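Local atomic coordinates of pectate lyase 47 (Bacillus sp. TS-47, PDB entry 1VBL), a protein that probably cleaves pectate by calcium-dependent elimination, as a thermostable secreted member of polysaccharide lyase family 1. Residues Ile42-Gly47 and Lys59-Lys64; Glu91-Glu96 and Pro110-Arg115; Ser237-Thr242 and His269-Leu274. All blocks are in the same frame, centred on the assembly; numbering follows the deposited sequence.

Interaction 1 (Ile42-Gly47 and Lys59-Lys64); sequences IQALGG and KIIYVK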
loop_
_atom_site.group_PDB
_atom_site.type_symbol
_atom_site.label_atom_id
_atom_site.label_comp_id
_atom_site.label_asym_id
_atom_site.label_seq_id
_atom_site.Cartn_x
_atom_site.Cartn_y
_atom_site.Cartn_z
ATOM N N ILE A 42 14.047 -11.056 -11.827
ATOM C CA ILE A 42 15.186 -10.977 -10.920
ATOM C C ILE A 42 16.497 -10.795 -11.684
ATOM O O ILE A 42 17.418 -10.129 -11.206
ATOM C CB ILE A 42 15.258 -12.232 -10.013
ATOM C CG1 ILE A 42 14.055 -12.235 -9.062
ATOM C CG2 ILE A 42 16.559 -12.235 -9.213
ATOM C CD1 ILE A 42 14.010 -13.411 -8.110
ATOM N N GLN A 43 16.577 -11.375 -12.879
ATOM C CA GLN A 43 17.778 -11.242 -13.696
ATOM C C GLN A 43 17.893 -9.800 -14.196
ATOM O O GLN A 43 18.963 -9.198 -14.135
ATOM C CB GLN A 43 17.727 -12.220 -14.876
ATOM C CG GLN A 43 17.624 -13.672 -14.434
ATOM C CD GLN A 43 17.578 -14.649 -15.586
ATOM O OE1 GLN A 43 16.816 -14.473 -16.539
ATOM N NE2 GLN A 43 18.388 -15.701 -15.500
ATOM N N ALA A 44 16.784 -9.241 -14.668
ATOM C CA ALA A 44 16.786 -7.866 -15.160
ATOM C C ALA A 44 17.166 -6.895 -14.046
ATOM O O ALA A 44 17.804 -5.872 -14.292
ATOM C CB ALA A 44 15.418 -7.504 -15.721
ATOM N N LEU A 45 16.775 -7.225 -12.821
ATOM C CA LEU A 45 17.074 -6.381 -11.671
ATOM C C LEU A 45 18.494 -6.559 -11.130
ATOM O O LEU A 45 18.909 -5.836 -10.225
ATOM C CB LEU A 45 16.053 -6.640 -10.556
ATOM C CG LEU A 45 14.663 -6.028 -10.769
ATOM C CD1 LEU A 45 13.655 -6.663 -9.819
ATOM C CD2 LEU A 45 14.737 -4.519 -10.539
ATOM N N GLY A 46 19.244 -7.512 -11.673
ATOM C CA GLY A 46 20.601 -7.699 -11.188
ATOM C C GLY A 46 21.154 -9.110 -11.216
ATOM O O GLY A 46 22.367 -9.289 -11.289
ATOM N N GLY A 47 20.282 -10.111 -11.139
ATOM C CA GLY A 47 20.744 -11.488 -11.177
ATOM C C GLY A 47 20.685 -12.223 -9.851
ATOM O O GLY A 47 20.822 -13.447 -9.810
ATOM N N LYS A 59 18.057 1.403 -15.063
ATOM C CA LYS A 59 17.474 0.291 -15.797
ATOM C C LYS A 59 15.966 0.400 -15.934
ATOM O O LYS A 59 15.273 0.872 -15.025
ATOM C CB LYS A 59 17.835 -1.024 -15.096
ATOM C CG LYS A 59 17.478 -1.044 -13.613
ATOM C CD LYS A 59 18.280 -2.091 -12.855
ATOM C CE LYS A 59 18.189 -1.868 -11.353
ATOM N NZ LYS A 59 18.631 -0.496 -10.953
ATOM N N ILE A 60 15.468 -0.037 -17.085
ATOM C CA ILE A 60 14.043 -0.027 -17.364
ATOM C C ILE A 60 13.617 -1.470 -17.542
ATOM O O ILE A 60 14.228 -2.224 -18.304
ATOM C CB ILE A 60 13.713 0.752 -18.645
ATOM C CG1 ILE A 60 14.076 2.225 -18.462
ATOM C CG2 ILE A 60 12.227 0.599 -18.977
ATOM C CD1 ILE A 60 13.908 3.063 -19.713
ATOM N N ILE A 61 12.568 -1.852 -16.830
ATOM C CA ILE A 61 12.068 -3.211 -16.889
ATOM C C ILE A 61 10.589 -3.234 -17.242
ATOM O O ILE A 61 9.748 -2.781 -16.465
ATOM C CB ILE A 61 12.291 -3.918 -15.542
ATOM C CG1 ILE A 61 13.790 -3.922 -15.217
ATOM C CG2 ILE A 61 11.732 -5.331 -15.597
ATOM C CD1 ILE A 61 14.139 -4.507 -13.873
ATOM N N TYR A 62 10.286 -3.758 -18.426
ATOM C CA TYR A 62 8.914 -3.856 -18.901
ATOM C C TYR A 62 8.334 -5.205 -18.525
ATOM O O TYR A 62 8.906 -6.247 -18.847
ATOM C CB TYR A 62 8.861 -3.685 -20.421
ATOM C CG TYR A 62 9.132 -2.271 -20.878
ATOM C CD1 TYR A 62 8.210 -1.253 -20.632
ATOM C CD2 TYR A 62 10.310 -1.947 -21.550
ATOM C CE1 TYR A 62 8.451 0.053 -21.046
ATOM C CE2 TYR A 62 10.562 -0.640 -21.969
ATOM C CZ TYR A 62 9.629 0.353 -21.714
ATOM O OH TYR A 62 9.870 1.645 -22.125
ATOM N N VAL A 63 7.200 -5.177 -17.835
ATOM C CA VAL A 63 6.527 -6.395 -17.416
ATOM C C VAL A 63 5.462 -6.762 -18.442
ATOM O O VAL A 63 4.486 -6.029 -18.628
ATOM C CB VAL A 63 5.850 -6.214 -16.038
ATOM C CG1 VAL A 63 5.085 -7.476 -15.660
ATOM C CG2 VAL A 63 6.901 -5.894 -14.985
ATOM N N LYS A 64 5.657 -7.890 -19.118
ATOM C CA LYS A 64 4.691 -8.333 -20.116
ATOM C C LYS A 64 3.914 -9.550 -19.638
ATOM O O LYS A 64 4.500 -10.567 -19.277
ATOM C CB LYS A 64 5.383 -8.669 -21.439
ATOM C CG LYS A 64 4.395 -9.080 -22.525
ATOM C CD LYS A 64 5.071 -9.371 -23.847
ATOM C CE LYS A 64 4.045 -9.752 -24.911
ATOM N NZ LYS A 64 4.676 -10.020 -26.236
#

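Interaction 2 (Glu91-Glu96 and Pro110-Arg115); sequences EAYLRE and PLEEAR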
loop_
_atom_site.group_PDB
_atom_site.type_symbol
_atom_site.label_atom_id
_atom_site.label_comp_id
_atom_site.label_asym_id
_atom_site.label_seq_id
_atom_site.Cartn_x
_atom_site.Cartn_y
_atom_site.Cartn_z
ATOM N N GLU A 91 -2.282 -27.679 11.518
ATOM C CA GLU A 91 -3.195 -28.207 12.526
ATOM C C GLU A 91 -2.565 -28.186 13.912
ATOM O O GLU A 91 -3.212 -27.808 14.890
ATOM C CB GLU A 91 -3.609 -29.637 12.176
ATOM C CG GLU A 91 -4.638 -29.728 11.067
ATOM C CD GLU A 91 -4.938 -31.163 10.679
ATOM O OE1 GLU A 91 -5.234 -31.975 11.582
ATOM O OE2 GLU A 91 -4.878 -31.476 9.470
ATOM N N ALA A 92 -1.303 -28.593 13.989
ATOM C CA ALA A 92 -0.592 -28.616 15.262
ATOM C C ALA A 92 -0.441 -27.196 15.795
ATOM O O ALA A 92 -0.503 -26.965 17.002
ATOM C CB ALA A 92 0.778 -29.262 15.086
ATOM N N TYR A 93 -0.242 -26.244 14.890
ATOM C CA TYR A 93 -0.089 -24.852 15.284
ATOM C C TYR A 93 -1.415 -24.351 15.843
ATOM O O TYR A 93 -1.449 -23.629 16.839
ATOM C CB TYR A 93 0.341 -24.007 14.080
ATOM C CG TYR A 93 0.663 -22.569 14.418
ATOM C CD1 TYR A 93 -0.343 -21.606 14.491
ATOM C CD2 TYR A 93 1.978 -22.170 14.670
ATOM C CE1 TYR A 93 -0.051 -20.281 14.803
ATOM C CE2 TYR A 93 2.281 -20.849 14.985
ATOM C CZ TYR A 93 1.260 -19.911 15.051
ATOM O OH TYR A 93 1.552 -18.605 15.372
ATOM N N LEU A 94 -2.507 -24.741 15.194
ATOM C CA LEU A 94 -3.839 -24.347 15.636
ATOM C C LEU A 94 -4.140 -24.909 17.023
ATOM O O LEU A 94 -4.654 -24.200 17.891
ATOM C CB LEU A 94 -4.890 -24.840 14.642
ATOM C CG LEU A 94 -5.420 -23.834 13.615
ATOM C CD1 LEU A 94 -4.296 -22.993 13.057
ATOM C CD2 LEU A 94 -6.145 -24.593 12.510
ATOM N N ARG A 95 -3.817 -26.183 17.227
ATOM C CA ARG A 95 -4.063 -26.831 18.512
ATOM C C ARG A 95 -3.205 -26.242 19.626
ATOM O O ARG A 95 -3.654 -26.086 20.760
ATOM C CB ARG A 95 -3.789 -28.338 18.419
ATOM C CG ARG A 95 -4.797 -29.120 17.591
ATOM C CD ARG A 95 -4.682 -30.618 17.870
ATOM N NE ARG A 95 -3.414 -31.182 17.415
ATOM C CZ ARG A 95 -3.136 -31.474 16.148
ATOM N NH1 ARG A 95 -4.040 -31.262 15.200
ATOM N NH2 ARG A 95 -1.950 -31.973 15.828
ATOM N N GLU A 96 -1.966 -25.911 19.293
ATOM C CA GLU A 96 -1.027 -25.368 20.265
ATOM C C GLU A 96 -1.300 -23.938 20.726
ATOM O O GLU A 96 -1.213 -23.642 21.920
ATOM C CB GLU A 96 0.395 -25.437 19.696
ATOM C CG GLU A 96 1.490 -24.950 20.642
ATOM C CD GLU A 96 1.804 -25.945 21.746
ATOM O OE1 GLU A 96 2.666 -25.644 22.603
ATOM O OE2 GLU A 96 1.196 -27.034 21.755
ATOM N N PRO A 110 8.758 -24.477 19.581
ATOM C CA PRO A 110 9.172 -25.068 18.305
ATOM C C PRO A 110 8.232 -24.835 17.120
ATOM O O PRO A 110 8.697 -24.585 16.009
ATOM C CB PRO A 110 9.349 -26.551 18.645
ATOM C CG PRO A 110 8.461 -26.754 19.836
ATOM C CD PRO A 110 8.702 -25.501 20.637
ATOM N N LEU A 111 6.923 -24.911 17.347
ATOM C CA LEU A 111 5.966 -24.695 16.261
ATOM C C LEU A 111 6.013 -23.266 15.723
ATOM O O LEU A 111 5.904 -23.052 14.517
ATOM C CB LEU A 111 4.543 -25.028 16.715
ATOM C CG LEU A 111 4.181 -26.518 16.767
ATOM C CD1 LEU A 111 2.783 -26.688 17.352
ATOM C CD2 LEU A 111 4.253 -27.111 15.364
ATOM N N GLU A 112 6.162 -22.293 16.616
ATOM C CA GLU A 112 6.238 -20.891 16.210
ATOM C C GLU A 112 7.566 -20.671 15.488
ATOM O O GLU A 112 7.624 -20.002 14.459
ATOM C CB GLU A 112 6.131 -19.978 17.439
ATOM C CG GLU A 112 6.425 -18.497 17.187
ATOM C CD GLU A 112 5.481 -17.837 16.190
ATOM O OE1 GLU A 112 4.485 -18.465 15.767
ATOM O OE2 GLU A 112 5.738 -16.669 15.831
ATOM N N GLU A 113 8.633 -21.247 16.030
ATOM C CA GLU A 113 9.946 -21.128 15.415
ATOM C C GLU A 113 9.902 -21.737 14.015
ATOM O O GLU A 113 10.518 -21.223 13.076
ATOM C CB GLU A 113 10.991 -21.840 16.277
ATOM C CG GLU A 113 11.362 -21.071 17.540
ATOM C CD GLU A 113 11.959 -21.956 18.617
ATOM O OE1 GLU A 113 12.541 -23.006 18.275
ATOM O OE2 GLU A 113 11.852 -21.594 19.808
ATOM N N ALA A 114 9.159 -22.832 13.883
ATOM C CA ALA A 114 9.025 -23.509 12.604
ATOM C C ALA A 114 8.205 -22.647 11.645
ATOM O O ALA A 114 8.465 -22.633 10.445
ATOM C CB ALA A 114 8.363 -24.868 12.797
ATOM N N ARG A 115 7.220 -21.928 12.177
ATOM C CA ARG A 115 6.392 -21.055 11.344
ATOM C C ARG A 115 7.265 -19.922 10.811
ATOM O O ARG A 115 7.165 -19.541 9.645
ATOM C CB ARG A 115 5.236 -20.456 12.151
ATOM C CG ARG A 115 4.312 -19.562 11.316
ATOM C CD ARG A 115 3.424 -18.678 12.187
ATOM N NE ARG A 115 4.203 -17.697 12.943
ATOM C CZ ARG A 115 4.813 -16.644 12.408
ATOM N NH1 ARG A 115 4.739 -16.417 11.101
ATOM N NH2 ARG A 115 5.505 -15.817 13.180
#

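Interaction 3 (Ser237-Thr242 and His269-Leu274); sequences SSDFIT and HLRVTL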
loop_
_atom_site.group_PDB
_atom_site.type_symbol
_atom_site.label_atom_id
_atom_site.label_comp_id
_atom_site.label_asym_id
_atom_site.label_seq_id
_atom_site.Cartn_x
_atom_site.Cartn_y
_atom_site.Cartn_z
ATOM N N SER A 237 11.556 6.105 7.719
ATOM C CA SER A 237 12.174 7.287 7.146
ATOM C C SER A 237 12.136 7.429 5.631
ATOM O O SER A 237 12.954 8.145 5.064
ATOM C CB SER A 237 13.621 7.394 7.632
ATOM O OG SER A 237 13.670 7.314 9.045
ATOM N N SER A 238 11.207 6.748 4.969
ATOM C CA SER A 238 11.088 6.898 3.522
ATOM C C SER A 238 10.702 8.361 3.335
ATOM O O SER A 238 10.188 8.989 4.261
ATOM C CB SER A 238 10.001 5.977 2.966
ATOM O OG SER A 238 10.407 4.623 3.068
ATOM N N ASP A 239 10.932 8.916 2.155
ATOM C CA ASP A 239 10.633 10.330 1.968
ATOM C C ASP A 239 10.473 10.671 0.493
ATOM O O ASP A 239 10.998 9.970 -0.369
ATOM C CB ASP A 239 11.795 11.142 2.558
ATOM C CG ASP A 239 11.360 12.460 3.169
ATOM O OD1 ASP A 239 10.150 12.753 3.203
ATOM O OD2 ASP A 239 12.251 13.206 3.631
ATOM N N PHE A 240 9.750 11.752 0.215
ATOM C CA PHE A 240 9.549 12.225 -1.153
ATOM C C PHE A 240 8.951 11.158 -2.060
ATOM O O PHE A 240 9.617 10.612 -2.945
ATOM C CB PHE A 240 10.888 12.720 -1.701
ATOM C CG PHE A 240 11.550 13.735 -0.810
ATOM C CD1 PHE A 240 12.865 13.562 -0.383
ATOM C CD2 PHE A 240 10.846 14.848 -0.369
ATOM C CE1 PHE A 240 13.465 14.482 0.478
ATOM C CE2 PHE A 240 11.437 15.776 0.492
ATOM C CZ PHE A 240 12.747 15.590 0.915
ATOM N N ILE A 241 7.671 10.888 -1.837
ATOM C CA ILE A 241 6.945 9.874 -2.581
ATOM C C ILE A 241 5.670 10.440 -3.194
ATOM O O ILE A 241 4.984 11.237 -2.566
ATOM C CB ILE A 241 6.552 8.723 -1.637
ATOM C CG1 ILE A 241 7.809 8.171 -0.956
ATOM C CG2 ILE A 241 5.802 7.642 -2.399
ATOM C CD1 ILE A 241 7.517 7.134 0.104
ATOM N N THR A 242 5.368 10.032 -4.423
ATOM C CA THR A 242 4.144 10.462 -5.087
ATOM C C THR A 242 3.364 9.220 -5.512
ATOM O O THR A 242 3.882 8.357 -6.221
ATOM C CB THR A 242 4.426 11.345 -6.326
ATOM O OG1 THR A 242 4.964 12.605 -5.902
ATOM C CG2 THR A 242 3.129 11.599 -7.108
ATOM N N HIS A 269 10.237 13.344 7.993
ATOM C CA HIS A 269 10.216 12.547 6.770
ATOM C C HIS A 269 8.796 12.126 6.427
ATOM O O HIS A 269 7.837 12.779 6.827
ATOM C CB HIS A 269 11.095 11.308 6.938
ATOM C CG HIS A 269 12.538 11.627 7.155
ATOM N ND1 HIS A 269 13.329 12.194 6.178
ATOM C CD2 HIS A 269 13.328 11.488 8.246
ATOM C CE1 HIS A 269 14.544 12.389 6.659
ATOM N NE2 HIS A 269 14.570 11.968 7.910
ATOM N N LEU A 270 8.670 11.029 5.687
ATOM C CA LEU A 270 7.367 10.516 5.289
ATOM C C LEU A 270 6.534 11.564 4.552
ATOM O O LEU A 270 5.316 11.635 4.713
ATOM C CB LEU A 270 6.612 9.998 6.514
ATOM C CG LEU A 270 7.309 8.827 7.223
ATOM C CD1 LEU A 270 6.507 8.409 8.448
ATOM C CD2 LEU A 270 7.460 7.659 6.260
ATOM N N ARG A 271 7.204 12.377 3.743
ATOM C CA ARG A 271 6.520 13.392 2.955
ATOM C C ARG A 271 6.003 12.693 1.704
ATOM O O ARG A 271 6.769 12.315 0.818
ATOM C CB ARG A 271 7.487 14.529 2.622
ATOM C CG ARG A 271 7.717 15.435 3.830
ATOM C CD ARG A 271 8.837 16.444 3.631
ATOM N NE ARG A 271 10.159 15.830 3.731
ATOM C CZ ARG A 271 11.278 16.513 3.946
ATOM N NH1 ARG A 271 11.229 17.830 4.090
ATOM N NH2 ARG A 271 12.446 15.884 4.007
ATOM N N VAL A 272 4.688 12.510 1.657
ATOM C CA VAL A 272 4.046 11.805 0.561
ATOM C C VAL A 272 2.864 12.580 -0.007
ATOM O O VAL A 272 2.170 13.292 0.714
ATOM C CB VAL A 272 3.510 10.425 1.051
ATOM C CG1 VAL A 272 2.963 9.618 -0.125
ATOM C CG2 VAL A 272 4.614 9.656 1.769
ATOM N N THR A 273 2.651 12.434 -1.308
ATOM C CA THR A 273 1.530 13.067 -1.991
ATOM C C THR A 273 0.727 11.948 -2.631
ATOM O O THR A 273 1.289 11.084 -3.310
ATOM C CB THR A 273 1.982 14.011 -3.124
ATOM O OG1 THR A 273 2.729 15.099 -2.577
ATOM C CG2 THR A 273 0.771 14.564 -3.872
ATOM N N LEU A 274 -0.580 11.957 -2.396
ATOM C CA LEU A 274 -1.471 10.962 -2.972
ATOM C C LEU A 274 -2.580 11.718 -3.678
ATOM O O LEU A 274 -3.345 12.450 -3.043
ATOM C CB LEU A 274 -2.087 10.073 -1.891
ATOM C CG LEU A 274 -1.134 9.325 -0.960
ATOM C CD1 LEU A 274 -0.801 10.206 0.232
ATOM C CD2 LEU A 274 -1.791 8.027 -0.487
#

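Interaction 1 (Ile42-Gly47 and Lys59-Lys64)
The ammonium nitrogen NZ of K59 is gripped by three acceptors, V57 O, N55 O and T134 OG1, while the methylenes of the same side chain lie against the end of the helix, at A44 and L45. Here CD stands 4.1 Å from A44 O, and CE comes to 4.2 Å from L45 O; these are loose contacts of carbon with carbonyl oxygen, and no hydrogen bond joins the two segments. K59 starts in the crowded position, with CG between the backbone N and the carbonyl carbon (chi1 53°), and the chain then runs extended until it bends at chi4 (-56°), which turns NZ aside. A lysine suits this place because its carbons can line the helix end while its charge reaches loop carbonyls and T134 of strand 134-138, and a positive group near the carboxyl end of a helix is likely to be favourable. That end is closed by a Schellman motif: G46 takes a positive phi (148°) that calls for glycine, and the backbone bonds G46 N to Q43 O and G47 N to I42 O, 2.9 Å, turn the chain out of the helix. The helix connects strands 32-35 and 59-63, two parallel neighbours, and the contact lays that connection against the second. The apolar part centres on I61 CD1. L45 crosses I61 at about a right angle, and its CD2 meets I61 CD1 at 3.4 Å, with L45 CG at 3.5 Å from the same methyl, both tighter than usual carbon contacts. A44 offers only a methyl, its CB lying 3.7 Å from I61 CD1; being small, it lets the helix come close to the strand. V35 of strand 32-35 touches both A44 and I61.

Interaction 2 (Glu91-Glu96 and Pro110-Arg115)
Y93 carries its ring carbon CG anti to the backbone N (chi1 -174°), and E112 places CG in the same way, while its chi2 (61°) bends the chain at CD. The two side chains lie side by side and point the same way. The phenol OH of Y93 donates to E112 OE1 at 3.0 Å, reaching the oxygen on its syn side but tilted out of the carboxylate plane, while OE1 sits at the edge of the ring, in its plane. From the opposite face of the carboxylate, R115 NE gives OE1 a second bond of 2.9 Å, and R115 NH2 meets OE2 at 2.8 Å, a side-on, two-nitrogen salt bridge within the helix. An alanine in place of E112 would probably leave the Y93 hydroxyl without this acceptor and R115 without the carboxylate that balances its charge. Further along the interface L111 supplies the apolar contact: its CD1 lies 3.3 Å from A92 O and 3.6 Å from E96 CB, and A92, being small, lets the leucine approach the helix backbone. The two helix segments run at 133° to each other, their axes 10.1 Å apart at the closest. Y97 of helix 90-97 meets the Y93 ring, R115 NH1 bonds to F172 O and Q119 OE1, and helix 110-126 leads on to strand 127-129.

Interaction 3 (Ser237-Thr242 and His269-Leu274)
D239 and R271 form the ionic centre: R271 NH2 meets D239 OD2 at 2.7 Å and R271 NE meets OD1 at 3.1 Å, side-on, with the two flat groups nearly coplanar. Further hydrogen bonds to the carboxylate come from H269 ND1, 2.9 Å from OD2 and above the carboxylate plane, its ring nearly perpendicular to it, and from the backbone N of R271 to OD1. Each oxygen thus has two donors, which suits an aspartate. F240 lies beside the arginine, its CZ over one guanidinium face, toward the rim, and 3.1 Å from R271 NH2; W14 makes a cation-pi contact with R271. Backbone bonds from I241 N to R271 O and from T273 N to I241 O join the parallel strands, and L270 N to S238 O ties the loops just before them. Among apolar groups, the branched I241 and V272 lie side by side, I241 CB 4.0 Å from V272 CG1, and both touch I234. T242 and T273 point to the other face, where their hydroxyls bond to backbone atoms of D12, W14 and A15. Parallel in-register strands on successive coils, with like residues stacked, are characteristic of the right-handed parallel beta-helix of pectate lyases.

Along the chain the three contacts follow in series, interaction 1 first and interaction 3 last, and none touches another. Interactions 1 and 3 reach the same run of parallel strand pairings, with centres 25 Å apart: strand 59-63 pairs with 134-138 near the start of the beta-helix, and strands 239-251 and 272-280 are adjacent further on. Interaction 2 lies outside that stack, in the helices leading to strand 127-129, its centre 37 Å from interaction 1 and 38 Å from interaction 3, across the chain's centre from the latter. The calcium bound by D190, D229 and D233 is about 14 Å from the R115 side chain and about 11 Å from that of S238, so neither contact belongs to the metal's first shell.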